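Local coordinates for cell division control protein 73 (Saccharomyces cerevisiae, PDB 3V46) that acts in the PAF1 complex, which works in transcription elongation and histone modification, its Ras-like C-terminal domain, the part described here, promoting association of the complex with chromatin, at residues D14-I19 / W85-A90; I26-N31 / V42-L47; G53-E58 / F70-N75; F61-R66 / S159-L164; V89-T94 / Q113-Y118. All blocks are in the same frame, centred on the assembly; numbering follows the deposited sequence. Where two conformers were deposited one is given.

How the contacts relate
From the N terminus, strand 16-18 is joined by strand 88-92 in contact 1, which closes a loop of 65 residues. Inside that loop lie two smaller closures in series. Contact 2 joins the two ends of the region around helix 32-38, and contact 3 pairs the strands of the hairpin 54-59/68-73. Contact 5 begins on the strand where contact 1 ends and adds strand 116-122. Contact 4 pins the loop at 61-66 to helix 149-166, so it crosses contacts 1 and 3 along the chain and encloses contact 5. Contacts 1, 3 and 5 build one mixed sheet. Leu160 and Leu164 of the helix pack on it.

Contact 1: D14-I19 / W85-A90; sequences DPIILI and WDRVVA
Ile16 and Val88 pair in parallel at the centre of the Ras-like sheet, where strand 16-18 lies beside strand 88-92. Ile16 N donates to Arg87 O, and Val89 N returns a 2.9 Å bond to Ile16 O. The register then slips by one residue, a beta bulge, so that Ile17 pairs with Ala90. Leu18 N closes the run on Ala90 O at 3.0 Å. Arg87 bends at chi3 (59°), which turns NE toward Asp14 O. Two nitrogens grip that one carbonyl oxygen side-on, and it lies in the guanidinium plane: Arg87 NE to Asp14 O is 2.9 Å, and Arg87 NH2 reaches the same Asp14 O at 2.8 Å, on a lone pair. Ile16 CD1 lies over one guanidinium face, toward the rim. Side chains follow on both faces of the sheet. Leu18 CG meets Val88 CG1, and on the other face Ile17 CG2 touches Ala90 CB. Pro15 CB packs on Val89 CG1 at 3.7 Å. Farther out, Leu160 of helix 149-166 packs against Ile17 and Ala90, and Phe79 stacks on the Trp85 ring. That ring meets Leu18 at about a right angle, with Leu18 CD1 3.7 Å from Trp85 CZ3.

Contact 2: I26-N31 / V42-L47; sequences ILTVAN and VNPRNL
Asn31 sets its CG between its own backbone N and carbonyl carbon (chi1 71°), and a chi2 of -12° places the amide between the two loops, with Pro44 beside it. Asn31 holds the N-cap position of helix 32-38, but here its side chain ties together the loops before and after that helix. Asn31 ND2 donates to Val42 O at 2.8 Å in an almost straight bond (174°), with the acceptor in the amide plane. Asn31 ND2 also donates to Ile26 O, at 3.0 Å. Asn31 OD1 accepts from Thr28 N, so three bonds fix the rotation of the amide. Pro44 lies alongside Asn31, its CD 3.7 Å from Asn31 ND2. Thr28 meets the same ring crosswise, OG1 to Pro44 CB, while Thr28 OG1 accepts from Ala30 N in an ST turn. Leu47 CD1 packs against Asn31 CB at 3.6 Å. Outside, Tyr41 OH bonds to Ile26 O. One water completes the join, donating to Asn31 O at 2.8 Å and accepting from Val42 N at 3.0 Å.

Contact 3: G53-E58 / F70-N75; sequences GLVNIE and FIIVDN
Leu54 CD2 touches both Ile71 CG2 and Val73 CG1 on one face of an antiparallel beta hairpin, strands 54-59 and 68-73. Both methyl contacts are tight: Leu54 CD2 is 3.2 Å from Ile71 CG2 and equally close to Val73 CG1. Leu54 CG stands anti to the backbone N (chi1 171°). The other face carries Val55, Ile57, Phe70 and Ile72. There Ile57 CD1 meets Ile72 CD1 at 3.5 Å, and Val55 CG2 rests on Ile72 CB at 3.6 Å. Helix 32-38 packs on this face through Ile32 and Leu37, and helix 149-166 through Leu160 and Leu164. Val55 and Ile72 form a hydrogen-bonded pair, as do Ile57 and Phe70; Phe70 N to Ile57 O is 2.8 Å. At the polar edge a water donates to both Asn56 OD1 and Phe70 O. Asn75 ND2 donates to Asp74 OD1 at 2.9 Å, and Asp74 OD1 lies near the plane of the Asn75 amide. An alanine in place of Asp74 would probably leave Asn75 ND2 without this acceptor, the amide still held by its bond from Arg77 N. Gly53 has positive phi, and a side chain on it would run into Asp74 OD1. The hairpin's open end is held by Asp74 N, which donates to Gly53 O at 3.0 Å.

Contact 4: F61-R66 / S159-L164; sequences FERISR and SLEKEL
Arg63 N donates to Glu161 OE2 at 2.9 Å, on the syn side of the carboxylate and 32° out of its plane. The N-H...O angle is 142°, a bent bond. Two waters join the same carboxylate to the loop. One donates to Glu161 OE1 at 2.7 Å and to Glu62 OE1, and accepts from Arg63 NE. The other donates to Glu161 OE2 and Glu62 OE1 and accepts from Glu62 N. Arg63 NE itself stays 4.5 Å from Glu161 OE1, beyond a salt bridge. Glu161 reaches the loop because its CG is anti to the backbone N (chi1 -178°) and the chain runs on extended. In this way the connection between hairpin strands 54-59 and 68-73 is fastened to helix 149-166 of the Ras-like fold. The Phe61 and Glu161 side chains run past each other in opposite directions, Phe61 CD1 lying 3.7 Å from Glu161 CG. An alanine in place of Glu161 would probably leave Arg63 N without its acceptor, both waters with only their loop-side partners, and a gap beside Phe61 CD1. Phe61 CE2 packs on Leu164 CD1 at 3.6 Å. Ile64 CD1 meets Leu164 CB.

Contact 5: V89-T94 / Q113-Y118; sequences VAIFTT and QRCKGY
Tyr118 O is gripped twice by Thr93, whose N and OG1 each donate to it at 2.9 Å. Thr93 OG1 stands between the backbone N and carbonyl carbon (chi1 60°), which brings the hydroxyl to the same acceptor, tilted 35° from the carbonyl plane. The hydrogen bonds of a parallel strand pair continue from there. Ile91 N donates to Lys116 O at 2.8 Å, and Tyr118 N to Ile91 O. Near Val89 a water donates to Val89 O and accepts from Lys116 N. On one face the Phe92 and Tyr118 rings meet obliquely, with centroids 5.6 Å apart and planes at 48°. Tyr118 CB lies over one face of the Phe92 ring, and Ala90 CB sits at the tyrosine's edge, 4.0 Å from Tyr118 CE1. On the other face Ile91 CD1 touches Cys115 CB at 3.9 Å. Lys116 NZ pairs with Glu137 of the next strand, and Tyr118 OH bonds to Ser159 OG. The contact belongs to a beta-alpha-beta unit: helix 108-114 packs on Ile91 and Thr93, while Ser159 and Glu163 of helix 149-166 pack on Lys116.

Contact 1: D14-I19 / W85-A90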
# COMPACT_ATOMS: atom_id res chain seq x y z
N ASP A 14 1.90 -4.43 -15.26
CA ASP A 14 1.85 -3.39 -14.23
C ASP A 14 1.73 -4.00 -12.84
O ASP A 14 0.87 -4.85 -12.57
CB ASP A 14 0.70 -2.42 -14.47
CG ASP A 14 0.91 -1.54 -15.69
OD1 ASP A 14 2.07 -1.39 -16.14
OD2 ASP A 14 -0.09 -0.99 -16.20
N PRO A 15 2.62 -3.58 -11.93
CA PRO A 15 2.51 -4.10 -10.56
C PRO A 15 1.27 -3.58 -9.84
O PRO A 15 0.71 -2.52 -10.17
CB PRO A 15 3.79 -3.58 -9.90
CG PRO A 15 4.17 -2.38 -10.69
CD PRO A 15 3.74 -2.65 -12.09
N ILE A 16 0.86 -4.32 -8.82
CA ILE A 16 -0.37 -4.05 -8.11
C ILE A 16 -0.10 -3.78 -6.64
O ILE A 16 0.72 -4.45 -6.00
CB ILE A 16 -1.32 -5.25 -8.22
CG1 ILE A 16 -1.63 -5.53 -9.70
CG2 ILE A 16 -2.59 -5.01 -7.44
CD1 ILE A 16 -2.34 -6.85 -9.97
N ILE A 17 -0.78 -2.77 -6.10
CA ILE A 17 -0.77 -2.47 -4.68
C ILE A 17 -2.18 -2.69 -4.15
O ILE A 17 -3.14 -2.17 -4.71
CB ILE A 17 -0.35 -1.01 -4.41
CG1 ILE A 17 1.07 -0.76 -4.92
CG2 ILE A 17 -0.40 -0.72 -2.91
CD1 ILE A 17 1.57 0.70 -4.79
N LEU A 18 -2.31 -3.48 -3.10
CA LEU A 18 -3.62 -3.72 -2.50
C LEU A 18 -3.81 -2.80 -1.31
O LEU A 18 -2.99 -2.79 -0.40
CB LEU A 18 -3.74 -5.16 -2.02
CG LEU A 18 -3.51 -6.25 -3.05
CD1 LEU A 18 -3.74 -7.61 -2.41
CD2 LEU A 18 -4.45 -6.04 -4.21
N ILE A 19 -4.91 -2.06 -1.31
CA ILE A 19 -5.25 -1.16 -0.23
C ILE A 19 -6.74 -1.26 0.07
O ILE A 19 -7.52 -0.34 -0.20
CB ILE A 19 -4.81 0.29 -0.54
CG1 ILE A 19 -5.00 1.19 0.69
CG2 ILE A 19 -5.54 0.84 -1.77
CD1 ILE A 19 -4.31 2.53 0.58
N TRP A 85 -1.84 -12.52 -8.94
CA TRP A 85 -1.28 -12.47 -7.59
C TRP A 85 0.23 -12.30 -7.58
O TRP A 85 0.78 -11.73 -6.65
CB TRP A 85 -1.69 -13.71 -6.79
CG TRP A 85 -3.09 -13.58 -6.34
CD1 TRP A 85 -4.20 -14.20 -6.85
CD2 TRP A 85 -3.55 -12.73 -5.29
NE1 TRP A 85 -5.32 -13.79 -6.17
CE2 TRP A 85 -4.95 -12.89 -5.21
CE3 TRP A 85 -2.92 -11.86 -4.40
CZ2 TRP A 85 -5.72 -12.20 -4.28
CZ3 TRP A 85 -3.69 -11.18 -3.48
CH2 TRP A 85 -5.07 -11.36 -3.42
N ASP A 86 0.90 -12.78 -8.63
CA ASP A 86 2.35 -12.63 -8.71
C ASP A 86 2.75 -11.18 -8.93
O ASP A 86 3.92 -10.83 -8.74
CB ASP A 86 2.92 -13.47 -9.86
CG ASP A 86 2.74 -14.95 -9.66
OD1 ASP A 86 2.78 -15.40 -8.49
OD2 ASP A 86 2.58 -15.68 -10.67
N ARG A 87 1.78 -10.36 -9.33
CA ARG A 87 2.01 -8.95 -9.64
C ARG A 87 1.86 -8.05 -8.42
O ARG A 87 2.16 -6.87 -8.48
CB ARG A 87 1.04 -8.48 -10.72
CG ARG A 87 1.28 -9.11 -12.10
CD ARG A 87 0.11 -8.88 -13.04
NE ARG A 87 -0.17 -7.46 -13.25
CZ ARG A 87 -1.23 -7.00 -13.91
NH1 ARG A 87 -2.10 -7.85 -14.45
NH2 ARG A 87 -1.41 -5.70 -14.05
N VAL A 88 1.38 -8.60 -7.31
CA VAL A 88 1.16 -7.80 -6.11
C VAL A 88 2.50 -7.53 -5.44
O VAL A 88 3.21 -8.47 -5.05
CB VAL A 88 0.19 -8.51 -5.14
CG1 VAL A 88 0.09 -7.77 -3.81
CG2 VAL A 88 -1.19 -8.63 -5.77
N VAL A 89 2.86 -6.26 -5.35
CA VAL A 89 4.18 -5.85 -4.84
C VAL A 89 4.11 -5.18 -3.47
O VAL A 89 5.12 -5.07 -2.78
CB VAL A 89 4.92 -4.92 -5.83
CG1 VAL A 89 5.19 -5.64 -7.14
CG2 VAL A 89 4.15 -3.64 -6.07
N ALA A 90 2.92 -4.72 -3.08
CA ALA A 90 2.74 -4.12 -1.76
C ALA A 90 1.31 -4.29 -1.32
O ALA A 90 0.39 -4.24 -2.13
CB ALA A 90 3.13 -2.65 -1.78

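Contact 2: I26-N31 / V42-L47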
# COMPACT_ATOMS: atom_id res chain seq x y z
N ILE A 26 -6.38 5.06 7.71
CA ILE A 26 -6.00 6.45 7.47
C ILE A 26 -5.62 6.68 6.01
O ILE A 26 -5.73 7.81 5.55
CB ILE A 26 -4.92 6.99 8.47
CG1 ILE A 26 -3.54 6.39 8.22
CG2 ILE A 26 -5.37 6.77 9.92
CD1 ILE A 26 -2.48 6.97 9.18
N LEU A 27 -5.22 5.62 5.30
CA LEU A 27 -4.97 5.68 3.86
C LEU A 27 -5.89 4.71 3.13
O LEU A 27 -5.99 3.54 3.51
CB LEU A 27 -3.51 5.35 3.52
CG LEU A 27 -2.45 6.38 3.88
CD1 LEU A 27 -1.05 5.85 3.60
CD2 LEU A 27 -2.69 7.68 3.12
N THR A 28 -6.58 5.21 2.11
CA THR A 28 -7.48 4.39 1.30
C THR A 28 -7.32 4.78 -0.17
O THR A 28 -6.59 5.73 -0.47
CB THR A 28 -8.93 4.63 1.67
OG1 THR A 28 -9.33 5.91 1.18
CG2 THR A 28 -9.10 4.59 3.19
N VAL A 29 -7.99 4.09 -1.08
CA VAL A 29 -7.90 4.50 -2.49
C VAL A 29 -8.40 5.94 -2.69
O VAL A 29 -8.04 6.57 -3.68
CB VAL A 29 -8.66 3.57 -3.48
CG1 VAL A 29 -7.94 2.26 -3.64
CG2 VAL A 29 -10.12 3.38 -3.05
N ALA A 30 -9.20 6.45 -1.77
CA ALA A 30 -9.76 7.79 -1.94
C ALA A 30 -8.74 8.90 -1.72
O ALA A 30 -8.88 9.98 -2.29
CB ALA A 30 -10.97 8.01 -1.05
N ASN A 31 -7.71 8.64 -0.89
CA ASN A 31 -6.73 9.68 -0.59
C ASN A 31 -5.29 9.31 -0.92
O ASN A 31 -4.36 10.08 -0.68
CB ASN A 31 -6.83 10.14 0.88
CG ASN A 31 -6.34 9.09 1.87
OD1 ASN A 31 -6.12 7.94 1.52
ND2 ASN A 31 -6.18 9.49 3.12
N VAL A 42 -4.76 13.86 3.52
CA VAL A 42 -6.13 14.35 3.73
C VAL A 42 -6.99 13.21 4.27
O VAL A 42 -6.89 12.09 3.80
CB VAL A 42 -6.75 14.83 2.41
CG1 VAL A 42 -8.18 15.30 2.61
CG2 VAL A 42 -5.89 15.93 1.80
N ASN A 43 -7.84 13.51 5.24
CA ASN A 43 -8.82 12.56 5.76
C ASN A 43 -9.62 11.95 4.61
O ASN A 43 -10.22 12.67 3.83
CB ASN A 43 -9.77 13.30 6.70
CG ASN A 43 -10.73 12.37 7.44
OD1 ASN A 43 -11.16 11.35 6.91
ND2 ASN A 43 -11.09 12.75 8.66
N PRO A 44 -9.63 10.61 4.51
CA PRO A 44 -10.23 9.98 3.33
C PRO A 44 -11.74 10.15 3.22
O PRO A 44 -12.29 10.04 2.13
CB PRO A 44 -9.87 8.50 3.50
CG PRO A 44 -9.65 8.34 4.97
CD PRO A 44 -9.04 9.62 5.43
N ARG A 45 -12.40 10.41 4.34
CA ARG A 45 -13.85 10.57 4.31
C ARG A 45 -14.25 11.91 3.70
O ARG A 45 -15.39 12.10 3.28
CB ARG A 45 -14.41 10.44 5.73
CG ARG A 45 -15.93 10.37 5.79
CD ARG A 45 -16.42 10.10 7.20
NE ARG A 45 -17.88 10.02 7.27
CZ ARG A 45 -18.67 11.08 7.46
NH1 ARG A 45 -18.15 12.29 7.58
NH2 ARG A 45 -19.99 10.92 7.51
N ASN A 46 -13.28 12.82 3.61
CA ASN A 46 -13.50 14.17 3.11
C ASN A 46 -13.15 14.36 1.63
O ASN A 46 -13.04 15.50 1.15
CB ASN A 46 -12.69 15.17 3.96
CG ASN A 46 -13.18 15.23 5.40
OD1 ASN A 46 -14.25 14.72 5.72
ND2 ASN A 46 -12.40 15.87 6.26
N LEU A 47 -12.99 13.25 0.92
CA LEU A 47 -12.73 13.25 -0.51
C LEU A 47 -13.77 12.40 -1.23
O LEU A 47 -14.43 11.58 -0.61
CB LEU A 47 -11.33 12.69 -0.81
CG LEU A 47 -10.14 13.57 -0.42
CD1 LEU A 47 -8.86 12.78 -0.51
CD2 LEU A 47 -10.06 14.82 -1.29
O HOH W 1 -4.06 12.04 1.26

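Contact 3: G53-E58 / F70-N75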
# COMPACT_ATOMS: atom_id res chain seq x y z
N GLY A 53 -13.08 1.40 -7.08
CA GLY A 53 -12.05 1.00 -6.14
C GLY A 53 -10.66 0.90 -6.73
O GLY A 53 -9.78 0.25 -6.17
N LEU A 54 -10.45 1.55 -7.87
CA LEU A 54 -9.19 1.44 -8.58
C LEU A 54 -8.62 2.82 -8.88
O LEU A 54 -9.33 3.68 -9.42
CB LEU A 54 -9.40 0.67 -9.89
CG LEU A 54 -8.23 0.61 -10.89
CD1 LEU A 54 -7.94 1.96 -11.54
CD2 LEU A 54 -7.00 0.06 -10.25
N VAL A 55 -7.35 3.01 -8.55
CA VAL A 55 -6.62 4.17 -9.03
C VAL A 55 -5.30 3.78 -9.65
O VAL A 55 -4.74 2.72 -9.37
CB VAL A 55 -6.39 5.22 -7.94
CG1 VAL A 55 -7.71 5.66 -7.33
CG2 VAL A 55 -5.47 4.69 -6.88
N ASN A 56 -4.82 4.62 -10.54
CA ASN A 56 -3.55 4.40 -11.19
C ASN A 56 -2.58 5.50 -10.79
O ASN A 56 -2.97 6.66 -10.68
CB ASN A 56 -3.74 4.41 -12.70
CG ASN A 56 -4.70 3.35 -13.16
OD1 ASN A 56 -4.34 2.19 -13.33
ND2 ASN A 56 -5.96 3.74 -13.36
N ILE A 57 -1.32 5.12 -10.58
CA ILE A 57 -0.26 6.07 -10.30
C ILE A 57 0.97 5.66 -11.09
O ILE A 57 1.39 4.50 -11.04
CB ILE A 57 0.09 6.10 -8.79
CG1 ILE A 57 -1.06 6.69 -7.97
CG2 ILE A 57 1.35 6.92 -8.55
CD1 ILE A 57 -0.76 6.79 -6.47
N GLU A 58 1.55 6.60 -11.83
CA GLU A 58 2.80 6.35 -12.52
C GLU A 58 3.92 7.00 -11.71
O GLU A 58 3.78 8.13 -11.22
CB GLU A 58 2.75 6.93 -13.93
CG GLU A 58 4.00 6.67 -14.74
CD GLU A 58 3.78 6.80 -16.25
OE1 GLU A 58 2.72 6.42 -16.78
OE2 GLU A 58 4.69 7.30 -16.91
N PHE A 70 1.49 1.75 -11.48
CA PHE A 70 0.84 0.93 -10.48
C PHE A 70 -0.66 0.90 -10.63
O PHE A 70 -1.30 1.91 -10.90
CB PHE A 70 1.17 1.44 -9.07
CG PHE A 70 2.62 1.35 -8.73
CD1 PHE A 70 3.15 0.20 -8.18
CD2 PHE A 70 3.46 2.44 -8.95
CE1 PHE A 70 4.49 0.11 -7.86
CE2 PHE A 70 4.80 2.36 -8.63
CZ PHE A 70 5.32 1.20 -8.08
N ILE A 71 -1.22 -0.29 -10.44
CA ILE A 71 -2.64 -0.47 -10.28
C ILE A 71 -2.89 -0.60 -8.78
O ILE A 71 -2.34 -1.49 -8.14
CB ILE A 71 -3.10 -1.74 -10.99
CG1 ILE A 71 -2.81 -1.62 -12.50
CG2 ILE A 71 -4.58 -1.99 -10.75
CD1 ILE A 71 -2.92 -2.92 -13.23
N ILE A 72 -3.69 0.29 -8.23
CA ILE A 72 -3.92 0.34 -6.78
C ILE A 72 -5.40 0.08 -6.55
O ILE A 72 -6.25 0.82 -7.02
CB ILE A 72 -3.52 1.70 -6.21
CG1 ILE A 72 -2.07 2.02 -6.60
CG2 ILE A 72 -3.72 1.72 -4.68
CD1 ILE A 72 -1.57 3.36 -6.13
N VAL A 73 -5.71 -1.02 -5.88
CA VAL A 73 -7.08 -1.47 -5.78
C VAL A 73 -7.47 -1.77 -4.36
O VAL A 73 -6.65 -2.23 -3.57
CB VAL A 73 -7.35 -2.72 -6.65
CG1 VAL A 73 -7.39 -2.34 -8.11
CG2 VAL A 73 -6.30 -3.81 -6.41
N ASP A 74 -8.75 -1.55 -4.05
CA ASP A 74 -9.28 -1.80 -2.70
C ASP A 74 -10.02 -3.12 -2.59
O ASP A 74 -10.69 -3.38 -1.59
CB ASP A 74 -10.16 -0.64 -2.21
CG ASP A 74 -11.52 -0.55 -2.91
OD1 ASP A 74 -11.83 -1.40 -3.77
OD2 ASP A 74 -12.29 0.37 -2.58
N ASN A 75 -9.87 -3.97 -3.60
CA ASN A 75 -10.61 -5.22 -3.70
C ASN A 75 -9.83 -6.18 -4.59
O ASN A 75 -8.83 -5.81 -5.18
CB ASN A 75 -11.98 -4.96 -4.31
CG ASN A 75 -11.89 -4.52 -5.75
OD1 ASN A 75 -11.94 -5.34 -6.67
ND2 ASN A 75 -11.70 -3.23 -5.96
O HOH W 2 -1.61 2.40 -13.81

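Contact 4: F61-R66 / S159-L164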
# COMPACT_ATOMS: atom_id res chain seq x y z
N PHE A 61 11.08 6.26 -10.97
CA PHE A 61 12.06 5.96 -9.93
C PHE A 61 13.46 6.28 -10.40
O PHE A 61 13.80 6.08 -11.57
CB PHE A 61 12.02 4.47 -9.58
CG PHE A 61 10.78 4.03 -8.86
CD1 PHE A 61 10.63 4.26 -7.51
CD2 PHE A 61 9.77 3.35 -9.54
CE1 PHE A 61 9.50 3.82 -6.83
CE2 PHE A 61 8.64 2.91 -8.86
CZ PHE A 61 8.50 3.15 -7.51
N GLU A 62 14.29 6.75 -9.48
CA GLU A 62 15.68 7.05 -9.78
C GLU A 62 16.46 5.82 -10.23
O GLU A 62 17.38 5.93 -11.03
CB GLU A 62 16.37 7.60 -8.53
CG GLU A 62 15.84 8.94 -8.10
CD GLU A 62 16.27 9.27 -6.69
OE1 GLU A 62 15.90 8.53 -5.76
OE2 GLU A 62 17.00 10.26 -6.52
N ARG A 63 16.10 4.66 -9.71
CA ARG A 63 16.95 3.49 -9.87
C ARG A 63 16.35 2.43 -10.77
O ARG A 63 16.86 1.32 -10.86
CB ARG A 63 17.32 2.92 -8.50
CG ARG A 63 18.11 3.93 -7.68
CD ARG A 63 18.59 3.42 -6.34
NE ARG A 63 19.28 4.49 -5.62
CZ ARG A 63 20.54 4.85 -5.83
NH1 ARG A 63 21.27 4.21 -6.74
NH2 ARG A 63 21.08 5.84 -5.14
N ILE A 64 15.25 2.79 -11.45
CA ILE A 64 14.64 1.94 -12.46
C ILE A 64 14.49 2.79 -13.71
O ILE A 64 13.99 3.91 -13.64
CB ILE A 64 13.26 1.42 -11.98
CG1 ILE A 64 13.44 0.56 -10.73
CG2 ILE A 64 12.58 0.63 -13.08
CD1 ILE A 64 12.13 0.16 -10.07
N SER A 65 14.91 2.28 -14.86
CA SER A 65 14.96 3.11 -16.06
C SER A 65 13.58 3.56 -16.54
O SER A 65 13.33 4.76 -16.68
CB SER A 65 15.71 2.39 -17.19
OG SER A 65 15.96 3.28 -18.26
N ARG A 66 12.68 2.61 -16.77
CA ARG A 66 11.36 2.92 -17.32
C ARG A 66 10.40 3.39 -16.22
O ARG A 66 10.50 2.95 -15.08
CB ARG A 66 10.79 1.68 -18.00
CG ARG A 66 10.43 0.54 -17.05
CD ARG A 66 10.05 -0.73 -17.82
NE ARG A 66 9.45 -1.75 -16.96
CZ ARG A 66 10.13 -2.48 -16.07
NH1 ARG A 66 11.43 -2.30 -15.92
NH2 ARG A 66 9.50 -3.39 -15.34
N SER A 159 11.33 2.88 -0.09
CA SER A 159 11.06 1.54 0.43
C SER A 159 10.48 0.66 -0.67
O SER A 159 10.88 -0.49 -0.84
CB SER A 159 10.07 1.63 1.60
OG SER A 159 9.65 0.34 2.03
N LEU A 160 9.55 1.22 -1.43
CA LEU A 160 8.91 0.45 -2.49
C LEU A 160 9.88 0.22 -3.66
O LEU A 160 9.90 -0.84 -4.26
CB LEU A 160 7.65 1.17 -2.95
CG LEU A 160 6.80 0.40 -3.95
CD1 LEU A 160 6.42 -0.98 -3.43
CD2 LEU A 160 5.55 1.20 -4.29
N GLU A 161 10.71 1.22 -3.97
CA GLU A 161 11.71 1.08 -5.02
C GLU A 161 12.63 -0.10 -4.74
O GLU A 161 12.91 -0.91 -5.62
CB GLU A 161 12.53 2.37 -5.13
CG GLU A 161 13.57 2.36 -6.22
CD GLU A 161 14.35 3.65 -6.25
OE1 GLU A 161 14.83 4.08 -5.17
OE2 GLU A 161 14.49 4.23 -7.34
N LYS A 162 13.09 -0.20 -3.49
CA LYS A 162 13.96 -1.27 -3.05
C LYS A 162 13.28 -2.62 -3.23
O LYS A 162 13.88 -3.60 -3.68
CB LYS A 162 14.31 -1.04 -1.58
CG LYS A 162 15.22 -2.07 -0.94
CD LYS A 162 15.53 -1.69 0.50
CE LYS A 162 15.88 -0.20 0.63
NZ LYS A 162 16.12 0.22 2.04
N GLU A 163 12.00 -2.66 -2.88
CA GLU A 163 11.24 -3.89 -2.99
C GLU A 163 11.11 -4.29 -4.46
O GLU A 163 11.30 -5.45 -4.80
CB GLU A 163 9.87 -3.76 -2.32
CG GLU A 163 8.98 -4.99 -2.41
CD GLU A 163 9.53 -6.19 -1.65
OE1 GLU A 163 10.47 -6.03 -0.85
OE2 GLU A 163 9.00 -7.31 -1.86
N LEU A 164 10.81 -3.33 -5.34
CA LEU A 164 10.68 -3.63 -6.76
C LEU A 164 11.98 -4.18 -7.34
O LEU A 164 11.98 -5.16 -8.09
CB LEU A 164 10.25 -2.40 -7.55
CG LEU A 164 8.84 -1.90 -7.25
CD1 LEU A 164 8.58 -0.60 -7.98
CD2 LEU A 164 7.83 -2.95 -7.65
O HOH W 3 16.89 5.82 -4.93
O HOH W 4 13.54 6.96 -6.62

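Contact 5: V89-T94 / Q113-Y118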
# COMPACT_ATOMS: atom_id res chain seq x y z
N VAL A 89 2.86 -6.26 -5.35
CA VAL A 89 4.18 -5.85 -4.84
C VAL A 89 4.11 -5.18 -3.47
O VAL A 89 5.12 -5.07 -2.78
CB VAL A 89 4.92 -4.92 -5.83
CG1 VAL A 89 5.19 -5.64 -7.14
CG2 VAL A 89 4.15 -3.64 -6.07
N ALA A 90 2.92 -4.72 -3.08
CA ALA A 90 2.74 -4.12 -1.76
C ALA A 90 1.31 -4.29 -1.32
O ALA A 90 0.39 -4.24 -2.13
CB ALA A 90 3.13 -2.65 -1.78
N ILE A 91 1.15 -4.45 -0.01
CA ILE A 91 -0.15 -4.61 0.62
C ILE A 91 -0.21 -3.68 1.82
O ILE A 91 0.62 -3.77 2.74
CB ILE A 91 -0.37 -6.07 1.07
CG1 ILE A 91 -0.33 -7.01 -0.16
CG2 ILE A 91 -1.71 -6.21 1.80
CD1 ILE A 91 -0.38 -8.46 0.17
N PHE A 92 -1.17 -2.76 1.80
CA PHE A 92 -1.47 -1.94 2.96
C PHE A 92 -2.46 -2.71 3.81
O PHE A 92 -3.46 -3.20 3.30
CB PHE A 92 -2.07 -0.60 2.55
CG PHE A 92 -1.10 0.36 1.93
CD1 PHE A 92 -0.14 -0.07 1.03
CD2 PHE A 92 -1.16 1.70 2.22
CE1 PHE A 92 0.75 0.84 0.46
CE2 PHE A 92 -0.28 2.60 1.64
CZ PHE A 92 0.66 2.17 0.75
N THR A 93 -2.20 -2.78 5.12
CA THR A 93 -3.04 -3.57 6.00
C THR A 93 -3.93 -2.73 6.90
O THR A 93 -3.55 -1.64 7.35
CB THR A 93 -2.19 -4.48 6.90
OG1 THR A 93 -1.31 -3.67 7.69
CG2 THR A 93 -1.37 -5.44 6.08
N THR A 94 -5.11 -3.26 7.16
CA THR A 94 -6.11 -2.59 7.98
C THR A 94 -5.91 -2.93 9.43
O THR A 94 -6.35 -2.21 10.31
CB THR A 94 -7.53 -3.07 7.61
OG1 THR A 94 -7.62 -4.48 7.85
CG2 THR A 94 -7.84 -2.78 6.15
N GLN A 113 6.04 -12.81 3.78
CA GLN A 113 7.34 -13.31 3.41
C GLN A 113 7.61 -13.05 1.93
O GLN A 113 8.76 -12.95 1.51
CB GLN A 113 7.44 -14.81 3.70
CG GLN A 113 7.86 -15.13 5.12
CD GLN A 113 8.15 -16.60 5.32
OE1 GLN A 113 7.24 -17.38 5.63
NE2 GLN A 113 9.41 -16.99 5.16
N ARG A 114 6.55 -12.93 1.14
CA ARG A 114 6.73 -12.79 -0.29
C ARG A 114 6.13 -11.52 -0.90
O ARG A 114 6.43 -11.20 -2.05
CB ARG A 114 6.20 -14.03 -1.01
CG ARG A 114 4.73 -14.28 -0.84
CD ARG A 114 4.36 -15.61 -1.47
NE ARG A 114 4.67 -15.60 -2.90
CZ ARG A 114 5.05 -16.66 -3.61
NH1 ARG A 114 5.18 -17.85 -3.03
NH2 ARG A 114 5.29 -16.53 -4.90
N CYS A 115 5.31 -10.79 -0.13
CA CYS A 115 4.77 -9.50 -0.55
C CYS A 115 5.09 -8.50 0.56
O CYS A 115 4.93 -8.80 1.74
CB CYS A 115 3.24 -9.51 -0.76
SG CYS A 115 2.56 -10.66 -2.01
N LYS A 116 5.51 -7.31 0.18
CA LYS A 116 5.82 -6.26 1.13
C LYS A 116 4.55 -5.71 1.76
O LYS A 116 3.63 -5.30 1.06
CB LYS A 116 6.58 -5.15 0.42
CG LYS A 116 6.83 -3.94 1.27
CD LYS A 116 8.05 -4.13 2.10
CE LYS A 116 8.37 -2.89 2.89
NZ LYS A 116 9.51 -3.13 3.79
N GLY A 117 4.49 -5.72 3.09
CA GLY A 117 3.37 -5.18 3.82
C GLY A 117 3.68 -3.88 4.54
O GLY A 117 4.81 -3.65 4.99
N TYR A 118 2.66 -3.03 4.64
CA TYR A 118 2.74 -1.76 5.35
C TYR A 118 1.54 -1.63 6.28
O TYR A 118 0.45 -2.12 5.96
CB TYR A 118 2.70 -0.57 4.37
CG TYR A 118 3.89 -0.49 3.45
CD1 TYR A 118 3.88 -1.13 2.22
CD2 TYR A 118 5.03 0.20 3.82
CE1 TYR A 118 4.95 -1.06 1.38
CE2 TYR A 118 6.12 0.28 2.97
CZ TYR A 118 6.06 -0.36 1.75
OH TYR A 118 7.14 -0.31 0.89
O HOH W 5 6.55 -7.27 -2.66